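Local coordinates for hypothetical protein (Bacteroides caccae, PDB 4M8R), which is of unknown function but probably pairs an N-terminal Ig-like domain with a larger WD40-like, beta-propeller-type domain, at residues K10-V18 and L94-L103; Q39-W50 and Y61-R72. All coordinates share one frame; numbering follows the deposited sequence.

Both contacts lie in the N-terminal Ig-like domain, with centres about 12 Å apart. Both segments of contact 2 fall between those of contact 1 in the sequence: residues 10-18 come first, then the hairpin partners 39-50 and 61-72, and last 94-103, which returns to the N-terminal segment. Strands 43-50 and 88-96 are neighbours in one sheet and so join the contacts directly. A salt bridge from Arg96 NH1 to Asp42 OD2 (2.6 Å) adds a side-chain tie near one end of these strands. Contact 1 thus fastens the chain start to the domain, while contact 2 builds part of its sheet; both also touch a second subunit.

Contact 1: residues K10-V18 and L94-L103; sequences KILVTNAGV and LNRASERMSL
Leu12 settles its whole side chain onto the hairpin formed by residues 94-103, and its atoms can be followed outward one by one. CB lies over one face of the Arg96 guanidinium, 3.5 Å from NH2, and also touches CD2 of Leu94. CG is still above that face, toward its rim. There the side chain forks: CD1 touches both Leu94 O and Met101 CB, 4.0 Å from the latter, while CD2 meets Glu99 CB at 3.9 Å. With CG anti to the carbonyl carbon (chi1 -59°), both methyls of this branched residue reach the hairpin, covering the aliphatic base of a charged side chain as well as apolar neighbours. The Leu12 and Arg96 side chains run past each other in opposite directions, which brings the guanidinium back to the leucine's own backbone. Arg96 NH2 donates to Leu12 O at 2.6 Å; the bond is bent (141° at the hydrogen), with the oxygen near the guanidinium plane. Because NH1 is committed to Asp42, one arginine holds two loops at once.

Val13 turns its methyls inward. CG1 meets Leu94 CD2 tip to tip at 3.7 Å, and CG2 lies 3.9 Å from SE of Met101 (a selenomethionine), the two side chains crossing at a slant, and CE of Met101 reaches Val13 O. Phe38 backs Val13 and Leu94. Farther along, Leu103 CD2 rests against Ala16 CB, the alanine offering a single methyl as apolar surface, and Gly17 CA makes a CA-H...O contact with Leu103 O. Water 1 accepts from Val18 N and donates to Leu103 O (2.8 Å), linking strands 16-18 and 99-103, whose directions differ by 58°. Strand 16-18 pairs instead with strand 30-36, so an N-terminal segment that turns a corner at Asn15 packs across a tight beta hairpin, consistent with the edge of an Ig-like beta-sandwich.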
loop_
_atom_site.group_PDB
_atom_site.type_symbol
_atom_site.label_atom_id
_atom_site.label_comp_id
_atom_site.label_asym_id
_atom_site.label_seq_id
_atom_site.Cartn_x
_atom_site.Cartn_y
_atom_site.Cartn_z
ATOM N N LYS A 10 18.241 -10.669 -40.178
ATOM C CA LYS A 10 19.330 -10.031 -39.375
ATOM C C LYS A 10 19.682 -10.860 -38.130
ATOM O O LYS A 10 19.185 -10.598 -37.030
ATOM C CB LYS A 10 18.956 -8.593 -38.974
ATOM C CG LYS A 10 19.532 -7.510 -39.877
ATOM C CD LYS A 10 18.626 -7.171 -41.050
ATOM C CE LYS A 10 19.168 -5.985 -41.832
ATOM N NZ LYS A 10 18.144 -5.405 -42.742
ATOM N N ILE A 11 20.530 -11.869 -38.327
ATOM C CA ILE A 11 21.157 -12.600 -37.222
ATOM C C ILE A 11 22.368 -11.783 -36.781
ATOM O O ILE A 11 23.243 -11.490 -37.593
ATOM C CB ILE A 11 21.628 -14.007 -37.650
ATOM C CG1 ILE A 11 20.456 -14.832 -38.199
ATOM C CG2 ILE A 11 22.277 -14.731 -36.478
ATOM C CD1 ILE A 11 20.883 -15.986 -39.082
ATOM N N LEU A 12 22.425 -11.418 -35.506
ATOM C CA LEU A 12 23.456 -10.497 -35.029
ATOM C C LEU A 12 24.846 -11.133 -34.999
ATOM O O LEU A 12 25.823 -10.529 -35.450
ATOM C CB LEU A 12 23.100 -9.965 -33.639
ATOM C CG LEU A 12 21.767 -9.217 -33.510
ATOM C CD1 LEU A 12 21.616 -8.649 -32.109
ATOM C CD2 LEU A 12 21.644 -8.110 -34.547
ATOM N N VAL A 13 24.928 -12.344 -34.457
ATOM C CA VAL A 13 26.198 -13.048 -34.314
ATOM C C VAL A 13 26.002 -14.535 -34.560
ATOM O O VAL A 13 24.953 -15.097 -34.247
ATOM C CB VAL A 13 26.835 -12.829 -32.916
ATOM C CG1 VAL A 13 27.338 -11.400 -32.762
ATOM C CG2 VAL A 13 25.857 -13.165 -31.797
ATOM N N THR A 14 27.029 -15.164 -35.116
ATOM C CA THR A 14 26.981 -16.575 -35.468
ATOM C C THR A 14 27.871 -17.383 -34.533
ATOM O O THR A 14 28.778 -16.829 -33.899
ATOM C CB THR A 14 27.456 -16.766 -36.910
ATOM O OG1 THR A 14 28.632 -15.975 -37.123
ATOM C CG2 THR A 14 26.368 -16.330 -37.882
ATOM N N ASN A 15 27.598 -18.689 -34.443
ATOM C CA ASN A 15 28.342 -19.595 -33.560
ATOM C C ASN A 15 28.459 -19.039 -32.146
ATOM O O ASN A 15 29.514 -19.133 -31.516
ATOM C CB ASN A 15 29.736 -19.858 -34.121
ATOM C CG ASN A 15 29.701 -20.287 -35.565
ATOM O OD1 ASN A 15 30.206 -19.587 -36.440
ATOM N ND2 ASN A 15 29.081 -21.432 -35.828
ATOM N N ALA A 16 27.367 -18.460 -31.658
ATOM C CA ALA A 16 27.383 -17.727 -30.404
ATOM C C ALA A 16 26.775 -18.521 -29.264
ATOM O O ALA A 16 26.066 -19.500 -29.473
ATOM C CB ALA A 16 26.646 -16.406 -30.569
ATOM N N GLY A 17 27.041 -18.065 -28.049
ATOM C CA GLY A 17 26.485 -18.690 -26.859
ATOM C C GLY A 17 27.050 -18.095 -25.584
ATOM O O GLY A 17 27.762 -17.084 -25.612
ATOM N N VAL A 18 26.733 -18.743 -24.469
ATOM C CA VAL A 18 27.252 -18.368 -23.169
ATOM C C VAL A 18 28.063 -19.540 -22.658
ATOM O O VAL A 18 27.572 -20.659 -22.618
ATOM C CB VAL A 18 26.111 -18.068 -22.187
ATOM C CG1 VAL A 18 26.656 -17.545 -20.870
ATOM C CG2 VAL A 18 25.145 -17.063 -22.797
ATOM N N LEU A 94 21.980 -10.360 -26.487
ATOM C CA LEU A 94 22.810 -9.377 -27.174
ATOM C C LEU A 94 21.903 -8.272 -27.706
ATOM O O LEU A 94 20.911 -8.553 -28.372
ATOM C CB LEU A 94 23.561 -10.015 -28.337
ATOM C CG LEU A 94 24.571 -9.109 -29.045
ATOM C CD1 LEU A 94 25.667 -8.671 -28.089
ATOM C CD2 LEU A 94 25.163 -9.820 -30.253
ATOM N N ASN A 95 22.246 -7.023 -27.408
ATOM C CA ASN A 95 21.436 -5.872 -27.806
ATOM C C ASN A 95 22.229 -4.976 -28.750
ATOM O O ASN A 95 23.162 -4.296 -28.324
ATOM C CB ASN A 95 20.990 -5.094 -26.556
ATOM C CG ASN A 95 20.077 -3.921 -26.875
ATOM O OD1 ASN A 95 19.654 -3.729 -28.015
ATOM N ND2 ASN A 95 19.771 -3.123 -25.856
ATOM N N ARG A 96 21.867 -4.996 -30.032
ATOM C CA ARG A 96 22.478 -4.125 -31.030
ATOM C C ARG A 96 21.459 -3.085 -31.485
ATOM O O ARG A 96 20.663 -3.345 -32.389
ATOM C CB ARG A 96 23.005 -4.950 -32.220
ATOM C CG ARG A 96 23.584 -4.115 -33.362
ATOM C CD ARG A 96 24.956 -4.593 -33.807
ATOM N NE ARG A 96 24.912 -5.789 -34.649
ATOM C CZ ARG A 96 25.587 -6.921 -34.440
ATOM N NH1 ARG A 96 26.394 -7.078 -33.395
ATOM N NH2 ARG A 96 25.450 -7.918 -35.302
ATOM N N ALA A 97 21.501 -1.910 -30.856
ATOM C CA ALA A 97 20.545 -0.827 -31.118
ATOM C C ALA A 97 19.109 -1.296 -30.835
ATOM O O ALA A 97 18.776 -1.612 -29.691
ATOM C CB ALA A 97 20.707 -0.297 -32.543
ATOM N N SER A 98 18.267 -1.356 -31.862
ATOM C CA SER A 98 16.942 -1.966 -31.749
ATOM C C SER A 98 17.017 -3.462 -31.352
ATOM O O SER A 98 16.491 -3.869 -30.308
ATOM C CB SER A 98 16.193 -1.796 -33.089
ATOM O OG SER A 98 14.960 -2.496 -33.118
ATOM N N GLU A 99 17.721 -4.241 -32.170
ATOM C CA GLU A 99 17.607 -5.707 -32.196
ATOM C C GLU A 99 18.086 -6.396 -30.916
ATOM O O GLU A 99 19.008 -5.921 -30.258
ATOM C CB GLU A 99 18.412 -6.292 -33.371
ATOM C CG GLU A 99 18.237 -5.622 -34.734
ATOM C CD GLU A 99 16.946 -5.997 -35.437
ATOM O OE1 GLU A 99 15.988 -6.421 -34.755
ATOM O OE2 GLU A 99 16.892 -5.864 -36.682
ATOM N N ARG A 100 17.450 -7.523 -30.590
ATOM C CA ARG A 100 17.890 -8.410 -29.511
ATOM C C ARG A 100 18.010 -9.854 -30.002
ATOM O O ARG A 100 17.225 -10.301 -30.840
ATOM C CB ARG A 100 16.938 -8.341 -28.312
ATOM C CG ARG A 100 17.133 -7.103 -27.456
ATOM C CD ARG A 100 16.316 -7.128 -26.174
ATOM N NE ARG A 100 16.606 -5.958 -25.337
ATOM C CZ ARG A 100 16.108 -4.729 -25.520
ATOM N NH1 ARG A 100 15.266 -4.463 -26.520
ATOM N NH2 ARG A 100 16.461 -3.747 -24.691
HETATM N N MSE A 101 19.016 -10.560 -29.489
HETATM C CA MSE A 101 19.216 -11.979 -29.793
HETATM C C MSE A 101 19.535 -12.685 -28.509
HETATM O O MSE A 101 20.384 -12.231 -27.741
HETATM C CB MSE A 101 20.374 -12.174 -30.774
HETATM C CG MSE A 101 20.398 -13.579 -31.366
HETATM SE SE MSE A 101 22.070 -13.895 -32.371
HETATM C CE MSE A 101 22.228 -15.822 -31.985
ATOM N N SER A 102 18.861 -13.805 -28.271
ATOM C CA SER A 102 19.108 -14.609 -27.085
ATOM C C SER A 102 20.406 -15.380 -27.247
ATOM O O SER A 102 20.603 -16.060 -28.253
ATOM C CB SER A 102 17.964 -15.589 -26.851
ATOM O OG SER A 102 18.180 -16.313 -25.654
ATOM N N LEU A 103 21.289 -15.267 -26.259
ATOM C CA LEU A 103 22.567 -15.969 -26.281
ATOM C C LEU A 103 22.515 -17.232 -25.438
ATOM O O LEU A 103 23.171 -18.220 -25.756
ATOM C CB LEU A 103 23.675 -15.057 -25.764
ATOM C CG LEU A 103 23.932 -13.797 -26.593
ATOM C CD1 LEU A 103 24.839 -12.849 -25.819
ATOM C CD2 LEU A 103 24.532 -14.127 -27.950
HETATM O O HOH W 1 24.476 -20.674 -25.190
#

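Contact 2: residues Q39-W50 and Y61-R72. With PO4 (phosphate ion), chain C.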
loop_
_atom_site.group_PDB
_atom_site.type_symbol
_atom_site.label_atom_id
_atom_site.label_comp_id
_atom_site.label_asym_id
_atom_site.label_seq_id
_atom_site.Cartn_x
_atom_site.Cartn_y
_atom_site.Cartn_z
ATOM N N GLN A 39 30.176 -6.097 -32.357
ATOM C CA GLN A 39 30.468 -4.750 -32.842
ATOM C C GLN A 39 30.621 -3.770 -31.689
ATOM O O GLN A 39 30.073 -3.983 -30.608
ATOM C CB GLN A 39 29.357 -4.276 -33.774
ATOM C CG GLN A 39 29.121 -5.190 -34.965
ATOM C CD GLN A 39 28.230 -4.569 -36.027
ATOM O OE1 GLN A 39 27.739 -3.451 -35.874
ATOM N NE2 GLN A 39 28.023 -5.296 -37.121
ATOM N N GLU A 40 31.378 -2.698 -31.925
ATOM C CA GLU A 40 31.523 -1.624 -30.945
ATOM C C GLU A 40 30.143 -1.072 -30.636
ATOM O O GLU A 40 29.383 -0.736 -31.547
ATOM C CB GLU A 40 32.386 -0.481 -31.488
ATOM C CG GLU A 40 33.858 -0.805 -31.699
ATOM C CD GLU A 40 34.583 0.279 -32.487
ATOM O OE1 GLU A 40 34.326 1.480 -32.238
ATOM O OE2 GLU A 40 35.411 -0.067 -33.359
ATOM N N GLY A 41 29.813 -0.997 -29.356
ATOM C CA GLY A 41 28.531 -0.448 -28.943
ATOM C C GLY A 41 27.472 -1.494 -28.659
ATOM O O GLY A 41 26.420 -1.156 -28.121
ATOM N N ASP A 42 27.727 -2.752 -29.022
ATOM C CA ASP A 42 26.839 -3.847 -28.636
ATOM C C ASP A 42 26.690 -3.843 -27.124
ATOM O O ASP A 42 27.671 -3.665 -26.399
ATOM C CB ASP A 42 27.378 -5.209 -29.093
ATOM C CG ASP A 42 27.156 -5.465 -30.575
ATOM O OD1 ASP A 42 26.720 -4.543 -31.291
ATOM O OD2 ASP A 42 27.428 -6.595 -31.037
ATOM N N GLN A 43 25.455 -4.003 -26.655
ATOM C CA GLN A 43 25.177 -4.080 -25.229
ATOM C C GLN A 43 24.600 -5.454 -24.903
ATOM O O GLN A 43 24.296 -6.245 -25.801
ATOM C CB GLN A 43 24.233 -2.956 -24.806
ATOM C CG GLN A 43 24.754 -1.569 -25.185
ATOM C CD GLN A 43 24.040 -0.421 -24.480
ATOM O OE1 GLN A 43 23.407 -0.603 -23.439
ATOM N NE2 GLN A 43 24.151 0.776 -25.046
ATOM N N VAL A 44 24.486 -5.743 -23.614
ATOM C CA VAL A 44 23.954 -7.014 -23.163
ATOM C C VAL A 44 22.868 -6.755 -22.128
ATOM O O VAL A 44 23.065 -5.972 -21.199
ATOM C CB VAL A 44 25.068 -7.897 -22.571
ATOM C CG1 VAL A 44 24.498 -9.192 -22.015
ATOM C CG2 VAL A 44 26.129 -8.195 -23.627
ATOM N N ASP A 45 21.727 -7.420 -22.306
ATOM C CA ASP A 45 20.562 -7.275 -21.428
ATOM C C ASP A 45 20.253 -8.580 -20.708
ATOM O O ASP A 45 20.448 -9.664 -21.258
ATOM C CB ASP A 45 19.321 -6.900 -22.244
ATOM C CG ASP A 45 19.285 -5.443 -22.632
ATOM O OD1 ASP A 45 19.648 -4.579 -21.796
ATOM O OD2 ASP A 45 18.869 -5.163 -23.774
ATOM N N PHE A 46 19.741 -8.451 -19.488
ATOM C CA PHE A 46 19.256 -9.579 -18.706
ATOM C C PHE A 46 17.744 -9.514 -18.598
ATOM O O PHE A 46 17.182 -8.426 -18.469
ATOM C CB PHE A 46 19.776 -9.497 -17.275
ATOM C CG PHE A 46 21.257 -9.676 -17.131
ATOM C CD1 PHE A 46 21.910 -10.746 -17.725
ATOM C CD2 PHE A 46 21.986 -8.810 -16.325
ATOM C CE1 PHE A 46 23.273 -10.925 -17.549
ATOM C CE2 PHE A 46 23.345 -8.982 -16.150
ATOM C CZ PHE A 46 23.991 -10.040 -16.762
ATOM N N ASP A 47 17.096 -10.677 -18.632
ATOM C CA ASP A 47 15.715 -10.819 -18.177
ATOM C C ASP A 47 15.704 -11.839 -17.035
ATOM O O ASP A 47 16.264 -12.922 -17.165
ATOM C CB ASP A 47 14.793 -11.286 -19.314
ATOM C CG ASP A 47 14.359 -10.139 -20.251
ATOM O OD1 ASP A 47 14.814 -8.981 -20.091
ATOM O OD2 ASP A 47 13.543 -10.401 -21.163
ATOM N N PHE A 48 15.067 -11.483 -15.923
ATOM C CA PHE A 48 15.028 -12.327 -14.728
ATOM C C PHE A 48 13.636 -12.914 -14.512
ATOM O O PHE A 48 12.632 -12.229 -14.708
ATOM C CB PHE A 48 15.401 -11.505 -13.487
ATOM C CG PHE A 48 16.795 -10.939 -13.521
ATOM C CD1 PHE A 48 17.077 -9.792 -14.247
ATOM C CD2 PHE A 48 17.810 -11.526 -12.792
ATOM C CE1 PHE A 48 18.354 -9.261 -14.265
ATOM C CE2 PHE A 48 19.087 -11.005 -12.808
ATOM C CZ PHE A 48 19.362 -9.873 -13.551
ATOM N N ARG A 49 13.591 -14.173 -14.090
ATOM C CA ARG A 49 12.350 -14.825 -13.673
ATOM C C ARG A 49 12.598 -15.565 -12.366
ATOM O O ARG A 49 13.526 -16.358 -12.282
ATOM C CB ARG A 49 11.893 -15.816 -14.732
ATOM C CG ARG A 49 10.534 -16.446 -14.446
ATOM C CD ARG A 49 10.404 -17.808 -15.115
ATOM N NE ARG A 49 11.300 -18.794 -14.510
ATOM C CZ ARG A 49 11.485 -20.029 -14.967
ATOM N NH1 ARG A 49 10.835 -20.461 -16.044
ATOM N NH2 ARG A 49 12.335 -20.837 -14.343
ATOM N N TRP A 50 11.782 -15.303 -11.348
ATOM C CA TRP A 50 11.972 -15.947 -10.050
ATOM C C TRP A 50 10.681 -16.358 -9.344
ATOM O O TRP A 50 9.618 -15.802 -9.590
ATOM C CB TRP A 50 12.798 -15.050 -9.127
ATOM C CG TRP A 50 12.120 -13.784 -8.699
ATOM C CD1 TRP A 50 11.208 -13.645 -7.703
ATOM C CD2 TRP A 50 12.336 -12.473 -9.231
ATOM N NE1 TRP A 50 10.829 -12.333 -7.586
ATOM C CE2 TRP A 50 11.508 -11.590 -8.509
ATOM C CE3 TRP A 50 13.151 -11.957 -10.247
ATOM C CZ2 TRP A 50 11.459 -10.213 -8.771
ATOM C CZ3 TRP A 50 13.103 -10.584 -10.512
ATOM C CH2 TRP A 50 12.258 -9.732 -9.773
ATOM N N TYR A 61 9.192 -11.033 -12.183
ATOM C CA TYR A 61 9.830 -10.742 -13.471
ATOM C C TYR A 61 10.595 -9.439 -13.428
ATOM O O TYR A 61 10.217 -8.521 -12.727
ATOM C CB TYR A 61 8.785 -10.639 -14.579
ATOM C CG TYR A 61 7.778 -11.758 -14.572
ATOM C CD1 TYR A 61 8.125 -13.025 -15.016
ATOM C CD2 TYR A 61 6.481 -11.555 -14.111
ATOM C CE1 TYR A 61 7.204 -14.064 -15.017
ATOM C CE2 TYR A 61 5.552 -12.588 -14.106
ATOM C CZ TYR A 61 5.922 -13.839 -14.559
ATOM O OH TYR A 61 5.009 -14.869 -14.557
ATOM N N LEU A 62 11.673 -9.365 -14.192
ATOM C CA LEU A 62 12.432 -8.133 -14.337
ATOM C C LEU A 62 13.172 -8.176 -15.664
ATOM O O LEU A 62 13.693 -9.219 -16.047
ATOM C CB LEU A 62 13.418 -7.977 -13.182
ATOM C CG LEU A 62 14.113 -6.623 -13.052
ATOM C CD1 LEU A 62 13.102 -5.505 -12.825
ATOM C CD2 LEU A 62 15.132 -6.681 -11.920
ATOM N N GLY A 63 13.206 -7.050 -16.367
ATOM C CA GLY A 63 13.868 -6.984 -17.664
ATOM C C GLY A 63 13.319 -5.878 -18.549
ATOM O O GLY A 63 12.134 -5.555 -18.466
ATOM N N PRO A 64 14.176 -5.277 -19.402
ATOM C CA PRO A 64 15.596 -5.555 -19.584
ATOM C C PRO A 64 16.447 -4.808 -18.558
ATOM O O PRO A 64 16.176 -3.660 -18.225
ATOM C CB PRO A 64 15.866 -5.013 -20.979
ATOM C CG PRO A 64 14.960 -3.820 -21.075
ATOM C CD PRO A 64 13.763 -4.102 -20.193
ATOM N N VAL A 65 17.462 -5.475 -18.050
ATOM C CA VAL A 65 18.382 -4.876 -17.106
ATOM C C VAL A 65 19.735 -4.980 -17.783
ATOM O O VAL A 65 20.186 -6.078 -18.101
ATOM C CB VAL A 65 18.381 -5.640 -15.764
ATOM C CG1 VAL A 65 19.368 -5.025 -14.773
ATOM C CG2 VAL A 65 16.979 -5.669 -15.173
ATOM N N GLY A 66 20.361 -3.834 -18.029
ATOM C CA GLY A 66 21.647 -3.799 -18.698
ATOM C C GLY A 66 22.680 -4.528 -17.874
ATOM O O GLY A 66 22.714 -4.390 -16.650
ATOM N N ALA A 67 23.505 -5.321 -18.550
ATOM C CA ALA A 67 24.596 -6.024 -17.905
ATOM C C ALA A 67 25.846 -5.161 -17.957
ATOM O O ALA A 67 26.106 -4.498 -18.963
ATOM C CB ALA A 67 24.852 -7.342 -18.611
ATOM N N GLU A 68 26.619 -5.164 -16.876
ATOM C CA GLU A 68 27.924 -4.518 -16.889
ATOM C C GLU A 68 28.881 -5.364 -17.733
ATOM O O GLU A 68 29.049 -6.558 -17.488
ATOM C CB GLU A 68 28.470 -4.347 -15.471
ATOM C CG GLU A 68 29.742 -3.513 -15.386
ATOM C CD GLU A 68 30.382 -3.547 -14.006
ATOM O OE1 GLU A 68 29.676 -3.841 -13.015
ATOM O OE2 GLU A 68 31.603 -3.289 -13.912
ATOM N N ILE A 69 29.492 -4.734 -18.734
ATOM C CA ILE A 69 30.451 -5.403 -19.608
ATOM C C ILE A 69 31.863 -5.127 -19.112
ATOM O O ILE A 69 32.280 -3.979 -19.056
ATOM C CB ILE A 69 30.306 -4.916 -21.057
ATOM C CG1 ILE A 69 28.917 -5.282 -21.577
ATOM C CG2 ILE A 69 31.388 -5.533 -21.941
ATOM C CD1 ILE A 69 28.515 -4.543 -22.832
ATOM N N VAL A 70 32.595 -6.184 -18.770
ATOM C CA VAL A 70 33.928 -6.059 -18.177
ATOM C C VAL A 70 35.029 -6.093 -19.242
ATOM O O VAL A 70 35.945 -5.287 -19.201
ATOM C CB VAL A 70 34.166 -7.181 -17.136
ATOM C CG1 VAL A 70 35.571 -7.102 -16.546
ATOM C CG2 VAL A 70 33.120 -7.094 -16.034
ATOM N N GLU A 71 34.943 -7.042 -20.170
ATOM C CA GLU A 71 35.908 -7.182 -21.265
ATOM C C GLU A 71 35.143 -7.243 -22.567
ATOM O O GLU A 71 34.000 -7.688 -22.600
ATOM C CB GLU A 71 36.734 -8.469 -21.130
ATOM C CG GLU A 71 37.585 -8.570 -19.871
ATOM C CD GLU A 71 38.749 -7.595 -19.853
ATOM O OE1 GLU A 71 39.285 -7.276 -20.938
ATOM O OE2 GLU A 71 39.133 -7.155 -18.745
ATOM N N ARG A 72 35.788 -6.821 -23.644
ATOM C CA ARG A 72 35.125 -6.720 -24.935
ATOM C C ARG A 72 36.110 -6.997 -26.072
ATOM O O ARG A 72 37.161 -6.361 -26.146
ATOM C CB ARG A 72 34.519 -5.322 -25.073
ATOM C CG ARG A 72 33.620 -5.127 -26.281
ATOM C CD ARG A 72 33.376 -3.648 -26.521
ATOM N NE ARG A 72 32.590 -3.028 -25.452
ATOM C CZ ARG A 72 31.258 -2.992 -25.400
ATOM N NH1 ARG A 72 30.520 -3.560 -26.356
ATOM N NH2 ARG A 72 30.654 -2.388 -24.376
HETATM P P PO4 C . 12.611 -23.811 -16.644
HETATM O O1 PO4 C . 13.809 -23.250 -17.386
HETATM O O2 PO4 C . 12.833 -23.722 -15.156
HETATM O O3 PO4 C . 11.383 -23.024 -17.000
HETATM O O4 PO4 C . 12.379 -25.235 -17.072
HETATM O O HOH W 2 25.289 -3.599 -21.398
#
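Phe46 and Ala67 meet closely across the two segments: the alanine CB sits over one face of the ring, 3.3 Å from CE2, a place suited to a small methyl. Chi1 of -67° sets the phenylalanine CG anti to its carbonyl carbon and lays the ring toward Ala67. Replacing this ring by an alanine is likely to leave the Ala67 methyl without its aromatic partner and open a gap beside Val90, Ile79 and Pro82. Next to it, Phe48 presents its edge to Val65, CE1 reaching CB at 3.9 Å, and Trp50 brings CZ3 to Leu62 CB. Phe46 and Val65 exchange backbone hydrogen bonds, as do Phe48 and Leu62, making an antiparallel beta hairpin of the Ig-like domain. Between these pairs the register slips by one residue, a beta bulge at Gly63 and Pro64. Glycine suits it because a CB would collide with Asp47 OD1, and Pro64, after a cis peptide, packs its CB against CG of Asp45, whose carboxylate is salt-bridged to Arg100. Toward the other end Arg72 NH1 donates almost straight (171°) to a lone pair of Asp42 O at 2.9 Å, with Ile69 CG2 over one face of the guanidinium. Farther out, Arg49 NH1 and NH2 grip O3 and O2 of a phosphate ion, probably from the crystallisation liquor, almost linearly; Arg213 of the second subunit binds it too, and Lys234 of that subunit pairs with Asp47.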